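Local coordinates for 4-methyl-5(B-hydroxyethyl)-thiazole monophosphate biosynthesis enzyme (PDB 3OT1), which is of unknown function but belongs to the DJ-1/PfpI superfamily and may take part in making the thiazole monophosphate precursor of thiamine, at residues A[14-19]-A[56-61]; A[26-31]-A[76-81]; A[104-109]-A[174-179]. One frame throughout, in Å; residues are numbered along the deposited sequence.

Interaction 1 of 3, residues A[14-19]-A[56-61]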
loop_
_atom_site.group_PDB
_atom_site.type_symbol
_atom_site.label_atom_id
_atom_site.label_comp_id
_atom_site.label_asym_id
_atom_site.label_seq_id
_atom_site.Cartn_x
_atom_site.Cartn_y
_atom_site.Cartn_z
ATOM N N VAL A 14 12.994 4.631 7.244
ATOM C CA VAL A 14 11.596 4.334 7.530
ATOM C C VAL A 14 11.534 3.406 8.746
ATOM O O VAL A 14 11.692 2.182 8.639
ATOM C CB VAL A 14 10.886 3.675 6.332
ATOM C CG1 VAL A 14 9.412 3.422 6.655
ATOM C CG2 VAL A 14 11.005 4.549 5.101
ATOM N N PRO A 15 11.312 3.973 9.940
ATOM C CA PRO A 15 11.132 3.134 11.119
ATOM C C PRO A 15 9.820 2.361 11.040
ATOM O O PRO A 15 8.835 2.850 10.496
ATOM C CB PRO A 15 11.062 4.150 12.250
ATOM C CG PRO A 15 11.773 5.340 11.691
ATOM C CD PRO A 15 11.326 5.394 10.287
ATOM N N VAL A 16 9.844 1.151 11.589
ATOM C CA VAL A 16 8.658 0.316 11.704
ATOM C C VAL A 16 8.600 -0.275 13.097
ATOM O O VAL A 16 9.631 -0.508 13.733
ATOM C CB VAL A 16 8.665 -0.811 10.642
ATOM C CG1 VAL A 16 8.545 -0.203 9.260
ATOM C CG2 VAL A 16 9.883 -1.720 10.750
ATOM N N ALA A 17 7.392 -0.526 13.566
ATOM C CA ALA A 17 7.175 -1.108 14.890
ATOM C C ALA A 17 6.029 -2.090 14.827
ATOM O O ALA A 17 5.236 -2.112 13.895
ATOM C CB ALA A 17 6.828 0.000 15.920
ATOM N N HIS A 18 5.929 -2.917 15.859
ATOM C CA HIS A 18 4.733 -3.715 16.078
ATOM C C HIS A 18 3.542 -2.779 16.055
ATOM O O HIS A 18 3.495 -1.809 16.795
ATOM C CB HIS A 18 4.862 -4.425 17.407
ATOM C CG HIS A 18 3.742 -5.357 17.720
ATOM N ND1 HIS A 18 3.503 -5.801 19.000
ATOM C CD2 HIS A 18 2.791 -5.913 16.938
ATOM C CE1 HIS A 18 2.456 -6.606 18.991
ATOM N NE2 HIS A 18 1.994 -6.680 17.755
ATOM N N GLY A 19 2.592 -3.041 15.177
ATOM C CA GLY A 19 1.428 -2.209 15.067
ATOM C C GLY A 19 1.494 -1.110 14.042
ATOM O O GLY A 19 0.511 -0.378 13.877
ATOM N N VAL A 56 0.420 -8.210 8.851
ATOM C CA VAL A 56 1.440 -8.387 7.832
ATOM C C VAL A 56 2.816 -8.191 8.469
ATOM O O VAL A 56 3.071 -7.150 9.095
ATOM C CB VAL A 56 1.221 -7.407 6.656
ATOM C CG1 VAL A 56 2.378 -7.490 5.656
ATOM C CG2 VAL A 56 -0.105 -7.703 5.972
ATOM N N TRP A 57 3.712 -9.160 8.289
ATOM C CA TRP A 57 5.064 -9.052 8.830
ATOM C C TRP A 57 5.894 -8.082 8.016
ATOM O O TRP A 57 5.968 -8.198 6.801
ATOM C CB TRP A 57 5.726 -10.433 8.894
ATOM C CG TRP A 57 5.122 -11.275 9.969
ATOM C CD1 TRP A 57 4.109 -12.181 9.850
ATOM C CD2 TRP A 57 5.439 -11.217 11.360
ATOM N NE1 TRP A 57 3.803 -12.708 11.079
ATOM C CE2 TRP A 57 4.599 -12.121 12.028
ATOM C CE3 TRP A 57 6.355 -10.478 12.112
ATOM C CZ2 TRP A 57 4.681 -12.338 13.423
ATOM C CZ3 TRP A 57 6.423 -10.675 13.488
ATOM C CH2 TRP A 57 5.589 -11.594 14.132
ATOM N N LEU A 58 6.516 -7.135 8.721
ATOM C CA LEU A 58 7.418 -6.139 8.157
ATOM C C LEU A 58 8.831 -6.523 8.576
ATOM O O LEU A 58 9.148 -6.569 9.745
ATOM C CB LEU A 58 7.041 -4.743 8.656
ATOM C CG LEU A 58 5.655 -4.255 8.260
ATOM C CD1 LEU A 58 5.256 -3.051 9.073
ATOM C CD2 LEU A 58 5.525 -3.981 6.770
ATOM N N THR A 59 9.674 -6.812 7.594
ATOM C CA THR A 59 11.024 -7.274 7.826
ATOM C C THR A 59 12.018 -6.133 7.592
ATOM O O THR A 59 12.269 -5.726 6.452
ATOM C CB THR A 59 11.313 -8.457 6.904
ATOM O OG1 THR A 59 10.456 -9.543 7.274
ATOM C CG2 THR A 59 12.742 -8.890 7.019
ATOM N N ALA A 60 12.544 -5.603 8.686
ATOM C CA ALA A 60 13.507 -4.524 8.618
ATOM C C ALA A 60 14.907 -5.069 8.389
ATOM O O ALA A 60 15.168 -6.249 8.581
ATOM C CB ALA A 60 13.471 -3.725 9.915
ATOM N N GLU A 61 15.798 -4.182 7.964
ATOM C CA GLU A 61 17.178 -4.599 7.697
ATOM C C GLU A 61 18.119 -4.246 8.827
ATOM O O GLU A 61 19.265 -4.685 8.835
ATOM C CB GLU A 61 17.673 -4.020 6.372
ATOM C CG GLU A 61 17.916 -2.546 6.367
ATOM C CD GLU A 61 18.505 -2.082 5.047
ATOM O OE1 GLU A 61 19.738 -1.834 4.976
ATOM O OE2 GLU A 61 17.731 -1.986 4.073
#
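The backbone of Val16, the residue that reaches both Leu58 and Ala60, is gripped by backbone hydrogen bonds to Ala42 of strand 38-43 and to Val44 just beyond it. With no hydrogen bond running between 14-19 and 56-61 themselves, those bonds hold the valine while its side chain does the work. Val16 and Leu58 have the closest alpha carbons, 7.5 Å from CA to CA, too far for one strand to pair with the other. The gap is bridged by side chains instead. Val16 sends its two methyls to different partners: CG1 comes within 4.4 Å of Leu58 CD1, and CG2 lies 4.2 Å from Ala60 CB. Chi1 of -66° divides them in this way, leaving CG1 anti to the carbonyl carbon and CG2 wedged between that carbon and the backbone N. Leu58 reaches out with one branch of its isobutyl group, CD1, while Ala60 offers a bare methyl two residues further on. All three residues are buried, but the contact is light, covering 131 Å² with both sides summed. Residues that alternate with them face elsewhere: Ala17 turns its methyl to the other side, and Thr59 also points away from 14-19. Beyond strand 14-16, the Ala17 N is bonded by Ser20 OG, where the chain turns toward helix 22-34. This is apolar packing between an inner strand of the main sheet and the small antiparallel pair 49-51/57-59 laid over it. Val50 of that pair touches both Val16 and Leu58. Helix 22-34 adds Thr25 against Val16 and Val26 against Leu58, and Glu22 OE2 accepts from Val56 N, while helix 81-88 covers Ala17 with Ala86 and Phe87.

Interaction 2 of 3, residues A[26-31]-A[76-81]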
loop_
_atom_site.group_PDB
_atom_site.type_symbol
_atom_site.label_atom_id
_atom_site.label_comp_id
_atom_site.label_asym_id
_atom_site.label_seq_id
_atom_site.Cartn_x
_atom_site.Cartn_y
_atom_site.Cartn_z
ATOM N N VAL A 26 4.472 0.183 3.342
ATOM C CA VAL A 26 4.923 -0.395 2.095
ATOM C C VAL A 26 4.690 0.575 0.932
ATOM O O VAL A 26 5.508 0.643 0.023
ATOM C CB VAL A 26 4.305 -1.789 1.887
ATOM C CG1 VAL A 26 4.662 -2.322 0.520
ATOM C CG2 VAL A 26 4.785 -2.728 2.977
ATOM N N ILE A 27 3.612 1.347 0.964
ATOM C CA ILE A 27 3.429 2.395 -0.036
ATOM C C ILE A 27 4.599 3.372 0.004
ATOM O O ILE A 27 5.137 3.755 -1.040
ATOM C CB ILE A 27 2.083 3.121 0.129
ATOM C CG1 ILE A 27 0.914 2.201 -0.245
ATOM C CG2 ILE A 27 2.063 4.447 -0.699
ATOM C CD1 ILE A 27 -0.460 2.709 0.194
ATOM N N ILE A 28 4.991 3.798 1.194
ATOM C CA ILE A 28 6.119 4.721 1.321
ATOM C C ILE A 28 7.381 4.092 0.757
ATOM O O ILE A 28 8.064 4.712 -0.060
ATOM C CB ILE A 28 6.310 5.148 2.798
ATOM C CG1 ILE A 28 5.124 5.994 3.281
ATOM C CG2 ILE A 28 7.633 5.881 2.974
ATOM C CD1 ILE A 28 4.949 6.055 4.792
ATOM N N VAL A 29 7.717 2.897 1.209
ATOM C CA VAL A 29 8.970 2.292 0.793
ATOM C C VAL A 29 8.997 2.071 -0.725
ATOM O O VAL A 29 9.939 2.439 -1.400
ATOM C CB VAL A 29 9.212 0.961 1.543
ATOM C CG1 VAL A 29 10.398 0.236 0.949
ATOM C CG2 VAL A 29 9.417 1.221 3.050
ATOM N N ASP A 30 7.949 1.440 -1.236
ATOM C CA ASP A 30 7.875 1.078 -2.657
ATOM C C ASP A 30 7.967 2.339 -3.516
ATOM O O ASP A 30 8.765 2.414 -4.454
ATOM C CB ASP A 30 6.570 0.287 -2.873
ATOM C CG ASP A 30 6.350 -0.231 -4.255
ATOM O OD1 ASP A 30 6.727 0.385 -5.255
ATOM O OD2 ASP A 30 5.723 -1.321 -4.300
ATOM N N THR A 31 7.164 3.343 -3.206
ATOM C CA THR A 31 7.147 4.557 -4.009
ATOM C C THR A 31 8.503 5.238 -4.021
ATOM O O THR A 31 8.978 5.693 -5.066
ATOM C CB THR A 31 6.025 5.510 -3.540
ATOM O OG1 THR A 31 4.770 4.819 -3.614
ATOM C CG2 THR A 31 5.925 6.748 -4.409
ATOM N N ALA A 76 10.918 9.117 7.350
ATOM C CA ALA A 76 9.510 8.933 7.031
ATOM C C ALA A 76 8.875 7.972 8.029
ATOM O O ALA A 76 9.321 6.818 8.160
ATOM C CB ALA A 76 9.336 8.403 5.630
ATOM N N LEU A 77 7.867 8.464 8.739
ATOM C CA LEU A 77 7.246 7.733 9.827
ATOM C C LEU A 77 5.850 7.267 9.426
ATOM O O LEU A 77 4.938 8.074 9.248
ATOM C CB LEU A 77 7.129 8.628 11.060
ATOM C CG LEU A 77 8.437 9.235 11.590
ATOM C CD1 LEU A 77 8.117 10.095 12.817
ATOM C CD2 LEU A 77 9.431 8.169 11.962
ATOM N N PRO A 78 5.665 5.937 9.295
ATOM C CA PRO A 78 4.323 5.398 9.092
ATOM C C PRO A 78 3.416 5.651 10.293
ATOM O O PRO A 78 3.904 5.946 11.389
ATOM C CB PRO A 78 4.579 3.895 8.902
ATOM C CG PRO A 78 6.047 3.801 8.481
ATOM C CD PRO A 78 6.709 4.892 9.268
ATOM N N GLY A 79 2.128 5.469 10.077
ATOM C CA GLY A 79 1.137 5.539 11.138
ATOM C C GLY A 79 0.729 4.171 11.627
ATOM O O GLY A 79 1.553 3.265 11.757
ATOM N N GLY A 80 -0.557 4.019 11.898
ATOM C CA GLY A 80 -1.089 2.916 12.694
ATOM C C GLY A 80 -1.084 3.315 14.149
ATOM O O GLY A 80 -0.128 3.931 14.604
ATOM N N VAL A 81 -2.135 2.956 14.885
ATOM C CA VAL A 81 -2.254 3.418 16.254
ATOM C C VAL A 81 -1.213 2.769 17.162
ATOM O O VAL A 81 -0.461 3.456 17.889
ATOM C CB VAL A 81 -3.674 3.213 16.767
ATOM C CG1 VAL A 81 -3.760 3.573 18.244
ATOM C CG2 VAL A 81 -4.660 4.046 15.957
#
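Ile28, on helix 22-34, lies over the end of strand 74-77, its CA 7.9 Å from that of Ala76, the closest pair of alpha carbons between the two segments. After Leu77 the chain leaves the strand through Pro78 and two glycines, with Gly80 as N-cap of helix 81-88. Ile28 carries the helix side of the contact alone, with both of its branches. CG2 sits 4.0 Å from Ala76 CB, methyl against methyl, while the longer branch runs along toward Pro78 and brings CD1 to 4.4 Å from Pro78 CA. A chi1 of -67° separates the two, putting CG2 anti to the backbone N and CG1 anti to the carbonyl carbon. Pro78 was modelled in two conformers, which leaves the exact fit against its ring uncertain. One turn along, Thr31 OG1 donates to Ile27 O at 2.8 Å, and Thr31 N reaches the same oxygen from the opposite face of the carbonyl plane. The Thr31 side chain also packs on Leu167, Ala170 and Ile174 of helix 166-178. Linking the parallel neighbours 11-16 and 38-43, helix 22-34 belongs to a beta-alpha-beta crossover, and Ile28 packs it on the next strand of the sheet, 74-77. Nothing polar crosses between 26-31 and 76-81. Helix and strand are therefore joined by dispersion and burial alone, while directional bonds such as Gly79 N to Glu24 OE1 fix the loop beside them.

Interaction 3 of 3, residues A[104-109]-A[174-179]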
loop_
_atom_site.group_PDB
_atom_site.type_symbol
_atom_site.label_atom_id
_atom_site.label_comp_id
_atom_site.label_asym_id
_atom_site.label_seq_id
_atom_site.Cartn_x
_atom_site.Cartn_y
_atom_site.Cartn_z
ATOM N N GLY A 104 18.277 19.957 9.644
ATOM C CA GLY A 104 17.550 20.617 8.582
ATOM C C GLY A 104 16.916 19.686 7.573
ATOM O O GLY A 104 16.548 20.117 6.484
ATOM N N LYS A 105 16.765 18.421 7.939
ATOM C CA LYS A 105 16.272 17.402 7.015
ATOM C C LYS A 105 14.784 17.223 7.100
ATOM O O LYS A 105 14.206 17.347 8.170
ATOM C CB LYS A 105 16.963 16.090 7.321
ATOM C CG LYS A 105 18.469 16.136 6.983
ATOM C CD LYS A 105 19.248 14.952 7.518
ATOM C CE LYS A 105 20.688 15.039 7.028
ATOM N NZ LYS A 105 21.534 13.978 7.623
ATOM N N LEU A 106 14.180 16.877 5.965
ATOM C CA LEU A 106 12.776 16.546 5.926
ATOM C C LEU A 106 12.426 15.415 6.883
ATOM O O LEU A 106 13.015 14.338 6.846
ATOM C CB LEU A 106 12.415 16.137 4.507
ATOM C CG LEU A 106 10.941 15.827 4.245
ATOM C CD1 LEU A 106 10.046 17.065 4.461
ATOM C CD2 LEU A 106 10.770 15.258 2.816
ATOM N N VAL A 107 11.407 15.684 7.700
ATOM C CA VAL A 107 10.719 14.676 8.489
ATOM C C VAL A 107 9.295 14.617 7.957
ATOM O O VAL A 107 8.636 15.648 7.797
ATOM C CB VAL A 107 10.775 14.987 9.981
ATOM C CG1 VAL A 107 9.912 13.976 10.749
ATOM C CG2 VAL A 107 12.234 14.989 10.465
ATOM N N ALA A 108 8.851 13.392 7.671
ATOM C CA ALA A 108 7.540 13.153 7.077
ATOM C C ALA A 108 6.805 12.150 7.946
ATOM O O ALA A 108 7.404 11.179 8.371
ATOM C CB ALA A 108 7.726 12.610 5.657
ATOM N N ALA A 109 5.531 12.371 8.209
ATOM C CA ALA A 109 4.759 11.450 9.026
ATOM C C ALA A 109 3.304 11.432 8.616
ATOM O O ALA A 109 2.758 12.432 8.170
ATOM C CB ALA A 109 4.871 11.825 10.508
ATOM N N ILE A 174 8.895 12.774 -2.699
ATOM C CA ILE A 174 9.773 12.776 -3.866
ATOM C C ILE A 174 9.882 14.168 -4.469
ATOM O O ILE A 174 10.988 14.625 -4.803
ATOM C CB ILE A 174 9.311 11.765 -4.926
ATOM C CG1 ILE A 174 9.410 10.332 -4.400
ATOM C CG2 ILE A 174 10.147 11.889 -6.208
ATOM C CD1 ILE A 174 8.514 9.344 -5.174
ATOM N N ALA A 175 8.745 14.838 -4.630
ATOM C CA ALA A 175 8.750 16.182 -5.204
ATOM C C ALA A 175 9.645 17.118 -4.377
ATOM O O ALA A 175 10.435 17.890 -4.956
ATOM C CB ALA A 175 7.348 16.720 -5.328
ATOM N N LEU A 176 9.546 17.047 -3.051
ATOM C CA LEU A 176 10.349 17.902 -2.170
ATOM C C LEU A 176 11.821 17.568 -2.229
ATOM O O LEU A 176 12.673 18.458 -2.222
ATOM C CB LEU A 176 9.852 17.787 -0.724
ATOM C CG LEU A 176 8.501 18.435 -0.461
ATOM C CD1 LEU A 176 7.922 17.967 0.842
ATOM C CD2 LEU A 176 8.593 19.961 -0.485
ATOM N N LEU A 177 12.141 16.283 -2.252
ATOM C CA LEU A 177 13.543 15.838 -2.152
ATOM C C LEU A 177 14.279 15.883 -3.489
ATOM O O LEU A 177 15.485 16.099 -3.522
ATOM C CB LEU A 177 13.616 14.430 -1.583
ATOM C CG LEU A 177 13.238 14.303 -0.106
ATOM C CD1 LEU A 177 13.052 12.858 0.287
ATOM C CD2 LEU A 177 14.278 14.993 0.761
ATOM N N ALA A 178 13.580 15.652 -4.586
ATOM C CA ALA A 178 14.210 15.409 -5.884
ATOM C C ALA A 178 13.566 16.165 -7.024
ATOM O O ALA A 178 14.047 16.053 -8.142
ATOM C CB ALA A 178 14.237 13.923 -6.209
ATOM N N GLY A 179 12.509 16.917 -6.758
ATOM C CA GLY A 179 11.878 17.758 -7.758
ATOM C C GLY A 179 10.596 17.163 -8.298
ATOM O O GLY A 179 10.419 15.945 -8.339
#
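Leu106, which meets both Leu176 and Leu177, follows soon after helix 91-102, which Gly104 leaves with positive phi in a Schellman motif. Lys105 comes next and turns its extended side chain away from segment 174-179. Its NZ is hydrogen-bonded to Gln103 OE1 and to the carbonyl oxygens of Ala69 and Phe72, three neutral acceptors that hold the ammonium group beside the start of strand 106-110. Leu106 then carries the strand side of the contact by itself. Its CG stands anti to the backbone N, chi1 -177°, which swings the isobutyl group out to the helix and splits its methyls between two leucines. CD2 presses on the branch point of Leu177, 3.9 Å from CG and 4.1 Å from CD2 of that residue, the two side chains crossing at a slant. CD1 takes the neighbouring leucine, at 4.3 Å from Leu176 CD1. The CA-CB bond of Leu177 is not aimed straight at the strand, yet the end of its side chain closes on Leu106; the side chain also touches Ala74. Val107 faces the other side of the sheet, against Phe118 and Phe124. Ala108 bonds through its backbone to Leu75 and Leu77, and Ala109 packs its methyl on Pro114 and Phe118. Across the contact the helix is running out: Ala178 N bonds to Ile174 O at 2.8 Å and Gly179 N to Ala175 O at 2.9 Å. Helix 166-178 thus lies on one face of strand 106-110 and helix 113-119 on the other, the layered alpha/beta sandwich of the DJ-1 superfamily. In relatives the end of this strand leads into the nucleophile elbow, though the leucine contact itself is plain packing near the strand's start.

How the interactions relate
From the N terminus, strand 11-16 opens interaction 1 and helix 22-34 opens interaction 2 before either closes. Segment 56-61 then completes the first loop and 76-81 the second, so the two cross in sequence. Interaction 3 follows in series, closing the long excursion from 104-109 to 174-179. Interactions 1 and 2 touch where strands 11-16 and 74-77 lie side by side, Pro15 packing against Ala76, Leu77 and Pro78. Interactions 2 and 3 join through a probable hydrogen bond of 2.8 Å from Leu77 N to Ala108 O. Interactions 1 and 3, with centres about 21 Å apart on opposite sides of the chain's centre, are linked by the sheet they share.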